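Local structure of nicotinate phosphoribosyltransferase (Vibrio cholerae, 4HL7) at residues S15-D20 against H76-H81; Q80-L85 against S214-A219; R196-C201 against F352-L357; C201-I206 against F222-I227. The protein probably catalyses the ATP-dependent formation of nicotinate ribonucleotide from nicotinate and phosphoribosyl diphosphate, a step of NAD biosynthesis. All blocks are in the same frame, centred on the assembly; numbering follows the deposited sequence.

Interaction 1: S15-D20 against H76-H81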
loop_
_atom_site.group_PDB
_atom_site.type_symbol
_atom_site.label_atom_id
_atom_site.label_comp_id
_atom_site.label_asym_id
_atom_site.label_seq_id
_atom_site.Cartn_x
_atom_site.Cartn_y
_atom_site.Cartn_z
ATOM N N SER A 15 -2.578 -3.196 -17.431
ATOM C CA SER A 15 -1.197 -3.526 -17.893
ATOM C C SER A 15 -0.435 -3.976 -16.665
ATOM O O SER A 15 -0.956 -3.882 -15.543
ATOM C CB SER A 15 -0.489 -2.315 -18.519
ATOM O OG SER A 15 0.005 -1.385 -17.539
ATOM N N LEU A 16 0.808 -4.438 -16.834
ATOM C CA LEU A 16 1.588 -4.828 -15.641
ATOM C C LEU A 16 2.190 -3.602 -14.959
ATOM O O LEU A 16 2.956 -3.733 -13.979
ATOM C CB LEU A 16 2.697 -5.848 -16.006
ATOM C CG LEU A 16 2.291 -7.328 -16.214
ATOM C CD1 LEU A 16 3.525 -8.187 -16.463
ATOM C CD2 LEU A 16 1.464 -7.896 -15.047
ATOM N N LEU A 17 1.867 -2.401 -15.468
ATOM C CA LEU A 17 2.182 -1.152 -14.728
ATOM C C LEU A 17 0.985 -0.658 -13.864
ATOM O O LEU A 17 1.122 0.293 -13.043
ATOM C CB LEU A 17 2.575 -0.022 -15.736
ATOM C CG LEU A 17 3.909 -0.251 -16.482
ATOM C CD1 LEU A 17 4.189 0.978 -17.345
ATOM C CD2 LEU A 17 5.038 -0.480 -15.466
ATOM N N ASP A 18 -0.173 -1.316 -14.047
ATOM C CA ASP A 18 -1.386 -0.990 -13.291
ATOM C C ASP A 18 -1.333 -1.566 -11.890
ATOM O O ASP A 18 -2.086 -2.527 -11.562
ATOM C CB ASP A 18 -2.602 -1.548 -14.042
ATOM C CG ASP A 18 -3.930 -1.079 -13.468
ATOM O OD1 ASP A 18 -3.965 -0.165 -12.619
ATOM O OD2 ASP A 18 -4.949 -1.679 -13.827
ATOM N N LEU A 19 -0.444 -1.004 -11.073
ATOM C CA LEU A 19 -0.149 -1.472 -9.741
ATOM C C LEU A 19 0.598 -0.379 -9.008
ATOM O O LEU A 19 1.008 0.625 -9.663
ATOM C CB LEU A 19 0.689 -2.795 -9.762
ATOM C CG LEU A 19 1.782 -2.996 -10.835
ATOM C CD1 LEU A 19 2.957 -2.051 -10.643
ATOM C CD2 LEU A 19 2.260 -4.462 -10.738
ATOM N N ASP A 20 0.807 -0.552 -7.685
ATOM C CA ASP A 20 1.586 0.487 -6.938
ATOM C C ASP A 20 3.034 0.417 -7.357
ATOM O O ASP A 20 3.634 -0.652 -7.343
ATOM C CB ASP A 20 1.463 0.252 -5.435
ATOM C CG ASP A 20 0.066 0.654 -4.876
ATOM O OD1 ASP A 20 -0.691 1.417 -5.549
ATOM O OD2 ASP A 20 -0.225 0.221 -3.738
ATOM N N HIS A 76 10.258 1.027 -21.800
ATOM C CA HIS A 76 10.687 2.373 -22.233
ATOM C C HIS A 76 10.167 3.391 -21.246
ATOM O O HIS A 76 10.901 4.319 -20.826
ATOM C CB HIS A 76 10.178 2.718 -23.649
ATOM C CG HIS A 76 10.844 1.905 -24.781
ATOM N ND1 HIS A 76 12.160 1.497 -24.736
ATOM C CD2 HIS A 76 10.331 1.440 -26.020
ATOM C CE1 HIS A 76 12.465 0.813 -25.887
ATOM N NE2 HIS A 76 11.352 0.772 -26.666
ATOM N N TYR A 77 8.911 3.238 -20.822
ATOM C CA TYR A 77 8.338 4.175 -19.838
ATOM C C TYR A 77 9.150 4.145 -18.522
ATOM O O TYR A 77 9.546 5.189 -18.000
ATOM C CB TYR A 77 6.833 3.893 -19.558
ATOM C CG TYR A 77 6.346 4.701 -18.356
ATOM C CD1 TYR A 77 6.209 4.110 -17.093
ATOM C CD2 TYR A 77 6.080 6.065 -18.490
ATOM C CE1 TYR A 77 5.829 4.863 -15.976
ATOM C CE2 TYR A 77 5.684 6.828 -17.387
ATOM C CZ TYR A 77 5.557 6.223 -16.142
ATOM O OH TYR A 77 5.170 6.974 -15.063
ATOM N N LEU A 78 9.444 2.967 -18.005
ATOM C CA LEU A 78 10.205 2.918 -16.774
ATOM C C LEU A 78 11.646 3.419 -16.960
ATOM O O LEU A 78 12.248 3.978 -16.043
ATOM C CB LEU A 78 10.270 1.491 -16.216
ATOM C CG LEU A 78 8.888 0.929 -15.781
ATOM C CD1 LEU A 78 9.109 -0.507 -15.313
ATOM C CD2 LEU A 78 8.315 1.790 -14.654
ATOM N N THR A 79 12.234 3.124 -18.107
ATOM C CA THR A 79 13.574 3.620 -18.366
ATOM C C THR A 79 13.668 5.141 -18.177
ATOM O O THR A 79 14.604 5.623 -17.546
ATOM C CB THR A 79 14.021 3.250 -19.796
ATOM O OG1 THR A 79 14.169 1.844 -19.849
ATOM C CG2 THR A 79 15.393 3.920 -20.132
ATOM N N GLN A 80 12.733 5.868 -18.773
ATOM C CA GLN A 80 12.679 7.341 -18.740
ATOM C C GLN A 80 12.164 7.897 -17.414
ATOM O O GLN A 80 12.764 8.821 -16.832
ATOM C CB GLN A 80 11.800 7.874 -19.876
ATOM C CG GLN A 80 11.619 9.400 -19.833
ATOM C CD GLN A 80 11.120 10.006 -21.148
ATOM O OE1 GLN A 80 11.071 9.342 -22.190
ATOM N NE2 GLN A 80 10.790 11.280 -21.109
ATOM N N HIS A 81 11.063 7.330 -16.917
ATOM C CA HIS A 81 10.373 7.931 -15.785
ATOM C C HIS A 81 10.656 7.332 -14.438
ATOM O O HIS A 81 10.218 7.865 -13.411
ATOM C CB HIS A 81 8.882 8.059 -16.068
ATOM C CG HIS A 81 8.587 8.914 -17.273
ATOM N ND1 HIS A 81 8.420 10.257 -17.193
ATOM C CD2 HIS A 81 8.523 8.589 -18.623
ATOM C CE1 HIS A 81 8.190 10.760 -18.437
ATOM N NE2 HIS A 81 8.259 9.744 -19.309
#
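A type I beta turn from Ser15 to Asp18, with an ST turn at Ser15, presents Leu17 to Tyr77 and Leu78 on helix 72-81. The backbones stay well apart, with 9.2 Å between the CA atoms of Leu17 and Leu78, and the two methyl groups of Leu17 bridge that gap by dividing their work. CD1 goes to the tyrosine, reaching Tyr77 CD1 at 3.7 Å and approaching the ring obliquely. CD2 goes to the leucine: Leu17 CD2 lies 4.1 Å from CG, CD1 and CD2 of Leu78 alike, so this methyl sits against the fork of the opposing side chain while the two side chains run past one another in opposite directions. Tyr77 has its CG anti to the backbone N (chi1 169°), which swings the ring beside Leu78 and lets one leucine touch both neighbours. The contact lies within the N-terminal domain of the phosphoribosyltransferase, where the loop leading into helix 21-33 meets helix 72-81, and all three touching residues are buried. Behind Leu17 the turn is held by two bonds: Leu17 N donates to Ser15 OG at 3.0 Å, and Asp18 N bonds to Ser15 O at 3.1 Å. Ser15 OG is bonded as well to His217 ND1, tying the turn to helix 216-222. Asp18 OD1 forms a salt bridge with Arg189 and a hydrogen bond with Asn215, while Tyr77 packs on Ala219 and Arg220 of that same helix.

Interaction 2: Q80-L85 against S214-A219; sequences QHAPHL and SNYHFA
Ala82 and Leu85 meet Tyr216 at the seam between the N-terminal domain and the TIM-barrel-like domain of the enzyme, where the turn following helix 72-81 faces the start of helix 216-222. The close part is small and buried. Ala82 CB lies 3.4 Å from Tyr216 OH and 4.1 Å from Tyr216 CZ, an oblique approach to the phenol end of the ring; Leu85 CD1 comes to within 4.3 Å of Tyr216 OH. This oxygen sits among methyl groups, yet its polarity is met by Asn25 OD1 on helix 21-33, to which it is hydrogen-bonded. On the far side the contact gives way to solvent: Gln80, His81 and Pro83 are exposed, and the type I turn from Ala82 to Leu85, closed by Leu85 N to Ala82 O at 3.0 Å, folds the chain so that Ala82 and Leu85 both point toward residues 214-219. Tyr216 opens its helix just after Asn215, the N-cap residue, whose ND2 is hydrogen-bonded to Thr186 OG1. The cap itself is the bond from Phe218 N to Asn215 OD1, 2.9 Å long, with the donor 36° above the carbonyl plane.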
loop_
_atom_site.group_PDB
_atom_site.type_symbol
_atom_site.label_atom_id
_atom_site.label_comp_id
_atom_site.label_asym_id
_atom_site.label_seq_id
_atom_site.Cartn_x
_atom_site.Cartn_y
_atom_site.Cartn_z
ATOM N N GLN A 80 12.733 5.868 -18.773
ATOM C CA GLN A 80 12.679 7.341 -18.740
ATOM C C GLN A 80 12.164 7.897 -17.414
ATOM O O GLN A 80 12.764 8.821 -16.832
ATOM C CB GLN A 80 11.800 7.874 -19.876
ATOM C CG GLN A 80 11.619 9.400 -19.833
ATOM C CD GLN A 80 11.120 10.006 -21.148
ATOM O OE1 GLN A 80 11.071 9.342 -22.190
ATOM N NE2 GLN A 80 10.790 11.280 -21.109
ATOM N N HIS A 81 11.063 7.330 -16.917
ATOM C CA HIS A 81 10.373 7.931 -15.785
ATOM C C HIS A 81 10.656 7.332 -14.438
ATOM O O HIS A 81 10.218 7.865 -13.411
ATOM C CB HIS A 81 8.882 8.059 -16.068
ATOM C CG HIS A 81 8.587 8.914 -17.273
ATOM N ND1 HIS A 81 8.420 10.257 -17.193
ATOM C CD2 HIS A 81 8.523 8.589 -18.623
ATOM C CE1 HIS A 81 8.190 10.760 -18.437
ATOM N NE2 HIS A 81 8.259 9.744 -19.309
ATOM N N ALA A 82 11.403 6.226 -14.434
ATOM C CA ALA A 82 11.879 5.562 -13.208
ATOM C C ALA A 82 13.373 5.271 -13.383
ATOM O O ALA A 82 13.848 4.102 -13.391
ATOM C CB ALA A 82 11.041 4.280 -12.913
ATOM N N PRO A 83 14.162 6.351 -13.472
ATOM C CA PRO A 83 15.594 6.296 -13.776
ATOM C C PRO A 83 16.458 5.579 -12.726
ATOM O O PRO A 83 17.584 5.184 -13.029
ATOM C CB PRO A 83 15.993 7.793 -13.885
ATOM C CG PRO A 83 15.003 8.498 -13.060
ATOM C CD PRO A 83 13.692 7.736 -13.183
ATOM N N HIS A 84 15.927 5.392 -11.526
ATOM C CA HIS A 84 16.650 4.628 -10.498
ATOM C C HIS A 84 16.519 3.125 -10.590
ATOM O O HIS A 84 17.196 2.413 -9.871
ATOM C CB HIS A 84 16.387 5.193 -9.084
ATOM C CG HIS A 84 16.948 6.582 -8.942
ATOM N ND1 HIS A 84 18.274 6.819 -9.003
ATOM C CD2 HIS A 84 16.321 7.820 -8.936
ATOM C CE1 HIS A 84 18.482 8.161 -8.984
ATOM N NE2 HIS A 84 17.290 8.766 -8.940
ATOM N N LEU A 85 15.651 2.647 -11.501
ATOM C CA LEU A 85 15.643 1.236 -11.893
ATOM C C LEU A 85 16.862 0.876 -12.792
ATOM O O LEU A 85 17.174 1.591 -13.714
ATOM C CB LEU A 85 14.310 0.884 -12.589
ATOM C CG LEU A 85 13.094 1.070 -11.608
ATOM C CD1 LEU A 85 11.820 0.656 -12.345
ATOM C CD2 LEU A 85 13.250 0.290 -10.334
ATOM N N SER A 214 0.537 6.669 -6.959
ATOM C CA SER A 214 1.349 5.467 -6.840
ATOM C C SER A 214 1.210 4.530 -8.048
ATOM O O SER A 214 2.017 3.638 -8.199
ATOM C CB SER A 214 0.999 4.691 -5.559
ATOM O OG SER A 214 -0.356 4.288 -5.670
ATOM N N ASN A 215 0.198 4.743 -8.905
ATOM C CA ASN A 215 -0.046 3.838 -9.998
ATOM C C ASN A 215 0.836 4.191 -11.239
ATOM O O ASN A 215 0.664 5.252 -11.822
ATOM C CB ASN A 215 -1.542 3.878 -10.326
ATOM C CG ASN A 215 -1.950 2.811 -11.328
ATOM O OD1 ASN A 215 -1.465 2.789 -12.454
ATOM N ND2 ASN A 215 -2.802 1.892 -10.896
ATOM N N TYR A 216 1.742 3.282 -11.637
ATOM C CA TYR A 216 2.642 3.562 -12.786
ATOM C C TYR A 216 1.829 3.754 -14.067
ATOM O O TYR A 216 2.102 4.679 -14.903
ATOM C CB TYR A 216 3.650 2.393 -12.992
ATOM C CG TYR A 216 5.009 2.616 -12.329
ATOM C CD1 TYR A 216 5.632 3.858 -12.394
ATOM C CD2 TYR A 216 5.667 1.566 -11.665
ATOM C CE1 TYR A 216 6.897 4.074 -11.802
ATOM C CE2 TYR A 216 6.926 1.749 -11.071
ATOM C CZ TYR A 216 7.558 3.002 -11.181
ATOM O OH TYR A 216 8.813 3.222 -10.569
ATOM N N HIS A 217 0.872 2.866 -14.287
ATOM C CA HIS A 217 0.055 2.935 -15.520
ATOM C C HIS A 217 -0.647 4.258 -15.704
ATOM O O HIS A 217 -0.650 4.852 -16.825
ATOM C CB HIS A 217 -0.968 1.798 -15.537
ATOM C CG HIS A 217 -1.797 1.750 -16.796
ATOM N ND1 HIS A 217 -1.459 1.008 -17.854
ATOM C CD2 HIS A 217 -2.967 2.415 -17.144
ATOM C CE1 HIS A 217 -2.364 1.167 -18.832
ATOM N NE2 HIS A 217 -3.293 2.012 -18.399
ATOM N N PHE A 218 -1.239 4.755 -14.629
ATOM C CA PHE A 218 -1.979 6.035 -14.670
ATOM C C PHE A 218 -1.019 7.223 -14.550
ATOM O O PHE A 218 -1.325 8.273 -15.081
ATOM C CB PHE A 218 -3.083 6.063 -13.572
ATOM C CG PHE A 218 -4.258 5.162 -13.891
ATOM C CD1 PHE A 218 -4.875 5.218 -15.154
ATOM C CD2 PHE A 218 -4.725 4.219 -12.948
ATOM C CE1 PHE A 218 -5.909 4.332 -15.502
ATOM C CE2 PHE A 218 -5.769 3.372 -13.275
ATOM C CZ PHE A 218 -6.361 3.410 -14.544
ATOM N N ALA A 219 0.151 7.036 -13.924
ATOM C CA ALA A 219 1.222 8.071 -13.977
ATOM C C ALA A 219 1.602 8.315 -15.450
ATOM O O ALA A 219 1.651 9.452 -15.906
ATOM C CB ALA A 219 2.444 7.675 -13.152
#

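Interaction 3: R196-C201 against F352-L357; sequences RDVLAC and FLTNDL
Val198 and Thr354 bring the two backbones to a CA separation of 6.6 Å, so that short side chains suffice for contact. Residues 196-201 are all helical, in the middle of helix 192-205, whereas residues 352-357 take in the last turn of the short helix 351-354 and leave helical geometry at Asn355. Both belong to the TIM-barrel-like alpha/beta domain: helix 192-205 follows strand 181-183, and helix 351-354 follows strand 344-349, its parallel neighbour in the sheet. Val198 carries the contact. Its two methyl groups straddle the carbonyl oxygen of Leu353, with Val198 CG2 at 3.7 Å and CG1 at 3.8 Å from Leu353 O. Val198 CG1, anti to the backbone N (chi1 162°), also reaches Leu353 CB at 4.3 Å and Thr354 CG2 at 4.5 Å, the outer limit of contact. The threonine methyl thus merely grazes the valine, while its hydroxyl is hydrogen-bonded to Gly185 O. Leu160 of helix 155-174 packs on Val198 as well, and Glu183 of strand 181-183 is touched by Leu353 and Thr354. Away from this buried patch, Arg196 and Asp197 pair along their own helix. Arg196 NH2 meets Asp197 OD1 at 3.0 Å in a salt bridge lying almost in the guanidinium plane, and Ala200 CB sits 3.5 Å above one face of the Arg196 guanidinium, offset toward its rim.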
loop_
_atom_site.group_PDB
_atom_site.type_symbol
_atom_site.label_atom_id
_atom_site.label_comp_id
_atom_site.label_asym_id
_atom_site.label_seq_id
_atom_site.Cartn_x
_atom_site.Cartn_y
_atom_site.Cartn_z
ATOM N N ARG A 196 -9.527 5.541 -13.062
ATOM C CA ARG A 196 -9.091 6.314 -14.238
ATOM C C ARG A 196 -9.779 7.704 -14.248
ATOM O O ARG A 196 -9.104 8.737 -14.345
ATOM C CB ARG A 196 -9.347 5.549 -15.534
ATOM C CG ARG A 196 -8.787 6.257 -16.787
ATOM C CD ARG A 196 -9.890 7.044 -17.490
ATOM N NE ARG A 196 -9.319 8.082 -18.344
ATOM C CZ ARG A 196 -9.916 9.250 -18.605
ATOM N NH1 ARG A 196 -9.321 10.132 -19.394
ATOM N NH2 ARG A 196 -11.100 9.541 -18.063
ATOM N N ASP A 197 -11.095 7.718 -14.093
ATOM C CA ASP A 197 -11.876 8.968 -14.130
ATOM C C ASP A 197 -11.549 9.874 -12.941
ATOM O O ASP A 197 -11.578 11.104 -13.053
ATOM C CB ASP A 197 -13.349 8.657 -14.069
ATOM C CG ASP A 197 -13.889 8.089 -15.375
ATOM O OD1 ASP A 197 -13.193 8.172 -16.397
ATOM O OD2 ASP A 197 -14.979 7.487 -15.341
ATOM N N VAL A 198 -11.339 9.258 -11.778
ATOM C CA VAL A 198 -10.973 9.985 -10.582
ATOM C C VAL A 198 -9.660 10.721 -10.765
ATOM O O VAL A 198 -9.564 11.920 -10.457
ATOM C CB VAL A 198 -10.955 9.060 -9.327
ATOM C CG1 VAL A 198 -10.165 9.714 -8.188
ATOM C CG2 VAL A 198 -12.413 8.720 -8.959
ATOM N N LEU A 199 -8.673 10.044 -11.328
ATOM C CA LEU A 199 -7.400 10.691 -11.562
ATOM C C LEU A 199 -7.544 11.817 -12.626
ATOM O O LEU A 199 -6.988 12.903 -12.460
ATOM C CB LEU A 199 -6.297 9.643 -11.949
ATOM C CG LEU A 199 -5.740 8.868 -10.739
ATOM C CD1 LEU A 199 -4.925 7.691 -11.228
ATOM C CD2 LEU A 199 -4.818 9.815 -9.998
ATOM N N ALA A 200 -8.280 11.545 -13.720
ATOM C CA ALA A 200 -8.559 12.553 -14.747
ATOM C C ALA A 200 -9.169 13.814 -14.115
ATOM O O ALA A 200 -8.796 14.939 -14.456
ATOM C CB ALA A 200 -9.489 11.992 -15.825
ATOM N N CYS A 201 -10.097 13.632 -13.181
ATOM C CA CYS A 201 -10.792 14.754 -12.575
ATOM C C CYS A 201 -9.847 15.548 -11.647
ATOM O O CYS A 201 -9.785 16.784 -11.696
ATOM C CB CYS A 201 -12.007 14.210 -11.834
ATOM S SG CYS A 201 -12.883 15.383 -10.767
ATOM N N PHE A 352 -10.897 6.696 0.024
ATOM C CA PHE A 352 -11.707 7.924 0.016
ATOM C C PHE A 352 -11.740 8.509 -1.372
ATOM O O PHE A 352 -12.726 9.151 -1.754
ATOM C CB PHE A 352 -11.125 8.914 1.005
ATOM C CG PHE A 352 -11.748 10.280 0.967
ATOM C CD1 PHE A 352 -11.159 11.298 0.242
ATOM C CD2 PHE A 352 -12.904 10.571 1.726
ATOM C CE1 PHE A 352 -11.690 12.580 0.246
ATOM C CE2 PHE A 352 -13.439 11.863 1.725
ATOM C CZ PHE A 352 -12.807 12.867 0.992
ATOM N N LEU A 353 -10.693 8.273 -2.158
ATOM C CA LEU A 353 -10.669 8.745 -3.557
ATOM C C LEU A 353 -11.354 7.793 -4.551
ATOM O O LEU A 353 -12.207 8.251 -5.332
ATOM C CB LEU A 353 -9.230 9.075 -4.067
ATOM C CG LEU A 353 -8.534 10.285 -3.400
ATOM C CD1 LEU A 353 -7.097 10.411 -3.903
ATOM C CD2 LEU A 353 -9.343 11.572 -3.653
ATOM N N THR A 354 -10.929 6.511 -4.555
ATOM C CA THR A 354 -11.284 5.561 -5.644
ATOM C C THR A 354 -12.377 4.572 -5.317
ATOM O O THR A 354 -12.748 3.716 -6.167
ATOM C CB THR A 354 -10.031 4.774 -6.107
ATOM O OG1 THR A 354 -9.539 3.979 -5.030
ATOM C CG2 THR A 354 -8.945 5.712 -6.635
ATOM N N ASN A 355 -12.948 4.669 -4.116
ATOM C CA ASN A 355 -14.036 3.760 -3.765
ATOM C C ASN A 355 -14.972 4.363 -2.730
ATOM O O ASN A 355 -15.161 3.815 -1.642
ATOM C CB ASN A 355 -13.433 2.450 -3.230
ATOM C CG ASN A 355 -14.382 1.268 -3.415
ATOM O OD1 ASN A 355 -15.571 1.436 -3.630
ATOM N ND2 ASN A 355 -13.852 0.078 -3.319
ATOM N N ASP A 356 -15.583 5.469 -3.102
ATOM C CA ASP A 356 -16.461 6.189 -2.194
ATOM C C ASP A 356 -17.729 6.555 -2.978
ATOM O O ASP A 356 -17.672 7.303 -3.958
ATOM C CB ASP A 356 -15.761 7.449 -1.656
ATOM C CG ASP A 356 -16.675 8.240 -0.666
ATOM O OD1 ASP A 356 -16.261 9.303 -0.122
ATOM O OD2 ASP A 356 -17.802 7.744 -0.435
ATOM N N LEU A 357 -18.869 6.005 -2.551
ATOM C CA LEU A 357 -20.159 6.285 -3.219
ATOM C C LEU A 357 -21.072 7.045 -2.259
ATOM O O LEU A 357 -22.293 7.124 -2.460
ATOM C CB LEU A 357 -20.867 4.978 -3.666
ATOM C CG LEU A 357 -20.062 4.168 -4.696
ATOM C CD1 LEU A 357 -20.856 2.952 -5.156
ATOM C CD2 LEU A 357 -19.782 5.088 -5.866
#

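Interaction 4: C201-I206 against F222-I227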
loop_
_atom_site.group_PDB
_atom_site.type_symbol
_atom_site.label_atom_id
_atom_site.label_comp_id
_atom_site.label_asym_id
_atom_site.label_seq_id
_atom_site.Cartn_x
_atom_site.Cartn_y
_atom_site.Cartn_z
ATOM N N CYS A 201 -10.097 13.632 -13.181
ATOM C CA CYS A 201 -10.792 14.754 -12.575
ATOM C C CYS A 201 -9.847 15.548 -11.647
ATOM O O CYS A 201 -9.785 16.784 -11.696
ATOM C CB CYS A 201 -12.007 14.210 -11.834
ATOM S SG CYS A 201 -12.883 15.383 -10.767
ATOM N N LEU A 202 -9.090 14.839 -10.795
ATOM C CA LEU A 202 -8.081 15.487 -9.951
ATOM C C LEU A 202 -7.115 16.304 -10.778
ATOM O O LEU A 202 -6.817 17.452 -10.452
ATOM C CB LEU A 202 -7.319 14.459 -9.137
ATOM C CG LEU A 202 -8.136 13.667 -8.130
ATOM C CD1 LEU A 202 -7.259 12.534 -7.548
ATOM C CD2 LEU A 202 -8.794 14.523 -7.045
ATOM N N LYS A 203 -6.635 15.723 -11.866
ATOM C CA LYS A 203 -5.719 16.430 -12.715
ATOM C C LYS A 203 -6.366 17.715 -13.301
ATOM O O LYS A 203 -5.726 18.760 -13.372
ATOM C CB LYS A 203 -5.219 15.518 -13.821
ATOM C CG LYS A 203 -4.543 16.293 -14.943
ATOM C CD LYS A 203 -3.534 15.476 -15.720
ATOM C CE LYS A 203 -2.751 16.408 -16.652
ATOM N NZ LYS A 203 -2.168 15.686 -17.819
ATOM N N GLN A 204 -7.631 17.616 -13.692
ATOM C CA GLN A 204 -8.343 18.762 -14.227
ATOM C C GLN A 204 -8.699 19.834 -13.173
ATOM O O GLN A 204 -8.605 21.017 -13.446
ATOM C CB GLN A 204 -9.549 18.299 -15.009
ATOM C CG GLN A 204 -10.523 19.426 -15.344
ATOM C CD GLN A 204 -11.919 18.894 -15.543
ATOM O OE1 GLN A 204 -12.187 18.192 -16.526
ATOM N NE2 GLN A 204 -12.822 19.191 -14.594
ATOM N N GLU A 205 -9.049 19.416 -11.962
ATOM C CA GLU A 205 -9.615 20.305 -10.959
ATOM C C GLU A 205 -8.580 20.882 -10.001
ATOM O O GLU A 205 -8.694 22.070 -9.618
ATOM C CB GLU A 205 -10.721 19.598 -10.145
ATOM C CG GLU A 205 -11.923 19.250 -10.959
ATOM C CD GLU A 205 -12.642 20.499 -11.428
ATOM O OE1 GLU A 205 -12.893 21.416 -10.595
ATOM O OE2 GLU A 205 -12.974 20.558 -12.620
ATOM N N ILE A 206 -7.602 20.074 -9.582
ATOM C CA ILE A 206 -6.655 20.518 -8.517
ATOM C C ILE A 206 -5.209 20.155 -8.871
ATOM O O ILE A 206 -4.430 19.691 -8.029
ATOM C CB ILE A 206 -7.022 19.981 -7.093
ATOM C CG1 ILE A 206 -7.057 18.464 -7.064
ATOM C CG2 ILE A 206 -8.371 20.533 -6.610
ATOM C CD1 ILE A 206 -6.914 17.929 -5.646
ATOM N N PHE A 222 -1.493 9.964 -17.549
ATOM C CA PHE A 222 -1.829 11.372 -17.234
ATOM C C PHE A 222 -0.600 12.263 -17.050
ATOM O O PHE A 222 -0.738 13.404 -16.625
ATOM C CB PHE A 222 -2.715 11.419 -15.961
ATOM C CG PHE A 222 -4.045 10.793 -16.150
ATOM C CD1 PHE A 222 -4.983 11.386 -16.994
ATOM C CD2 PHE A 222 -4.358 9.593 -15.525
ATOM C CE1 PHE A 222 -6.213 10.810 -17.205
ATOM C CE2 PHE A 222 -5.595 9.014 -15.710
ATOM C CZ PHE A 222 -6.539 9.621 -16.540
ATOM N N ASP A 223 0.606 11.719 -17.289
ATOM C CA ASP A 223 1.849 12.470 -17.120
ATOM C C ASP A 223 1.914 13.038 -15.719
ATOM O O ASP A 223 2.101 14.261 -15.513
ATOM C CB ASP A 223 1.987 13.577 -18.187
ATOM C CG ASP A 223 3.355 14.287 -18.126
ATOM O OD1 ASP A 223 4.400 13.634 -17.819
ATOM O OD2 ASP A 223 3.393 15.506 -18.325
ATOM N N LEU A 224 1.722 12.149 -14.744
ATOM C CA LEU A 224 1.833 12.505 -13.354
ATOM C C LEU A 224 3.049 11.811 -12.834
ATOM O O LEU A 224 3.463 10.782 -13.384
ATOM C CB LEU A 224 0.591 12.029 -12.568
ATOM C CG LEU A 224 -0.673 12.749 -12.993
ATOM C CD1 LEU A 224 -1.869 12.062 -12.362
ATOM C CD2 LEU A 224 -0.610 14.210 -12.555
ATOM N N LYS A 225 3.604 12.356 -11.764
ATOM C CA LYS A 225 4.786 11.801 -11.136
ATOM C C LYS A 225 4.401 10.492 -10.392
ATOM O O LYS A 225 3.467 10.505 -9.604
ATOM C CB LYS A 225 5.350 12.853 -10.172
ATOM C CG LYS A 225 6.627 12.436 -9.461
ATOM N N PRO A 226 5.136 9.365 -10.647
ATOM C CA PRO A 226 4.884 8.130 -9.872
ATOM C C PRO A 226 5.541 8.267 -8.500
ATOM O O PRO A 226 6.701 8.675 -8.418
ATOM C CB PRO A 226 5.543 7.019 -10.731
ATOM C CG PRO A 226 6.508 7.708 -11.601
ATOM C CD PRO A 226 6.053 9.138 -11.794
ATOM N N ILE A 227 4.787 8.004 -7.435
ATOM C CA ILE A 227 5.304 8.057 -6.033
ATOM C C ILE A 227 5.253 6.633 -5.445
ATOM O O ILE A 227 4.230 5.904 -5.601
ATOM C CB ILE A 227 4.418 9.045 -5.179
ATOM C CG1 ILE A 227 4.215 10.381 -5.919
ATOM C CG2 ILE A 227 4.955 9.299 -3.757
ATOM C CD1 ILE A 227 5.440 11.249 -6.020
#
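The Schellman motif that ends helix 216-222 receives Lys203 from helix 192-205. Asp223, with positive phi, turns the chain out of the helix, and just before it Phe222 offers its carbonyl oxygen to the lysine: Lys203 NZ donates to Phe222 O at 2.9 Å. The ammonium comes from above the carbonyl plane, 44° out of it, rather than along a lone pair. Its chain is extended, with CG anti to the backbone N (chi1 165°), and this length carries the charge across the 7.8 Å between Lys203 CA and Phe222 CA. The aliphatic part packs on the way: Lys203 CD lies 4.1 Å from Phe222 CB, the two side chains crossing at a slant, and it comes marginally within reach of Leu224 CD2, at 4.5 Å. A positive group at the C-terminal end of a helix would be expected to suit the helix dipole. The carboxylate of Asp223 stays apart, with OD2 5.6 Å from Lys203 NZ, too far for a salt bridge, though its charge may still act weakly on the ammonium. Lys203 is exposed, but Phe222 is buried, packing on Arg196, Leu199 and Ala200 of helix 192-205, and beyond it Lys225 and Ile227 form backbone hydrogen bonds with Thr213 at the end of strand 210-213.

Overall arrangement
Helix 216-222 touches or takes part in all four contacts. Interactions 1 and 2, with centres 5 Å apart, share the end of helix 72-81 and are joined by the backbone bond between Leu17 O and His217 N, 2.9 Å. Interaction 4 follows at the other end of helix 216-222, its centre 13 Å from that of interaction 2, and Ala219 O to Leu224 N at 2.9 Å connects them. Interaction 3 is reached through Phe218 CB, 3.4 Å from Leu199 CD1. Interactions 3 and 4 share Cys201 of helix 192-205, centres 12 Å apart. The centres of interactions 1 and 3 are 21 Å apart and their nearest atoms about 8 Å. Residues 222-227 lead toward helix 232-241, which starts at His232, the predicted autophosphorylation site, unmodified here.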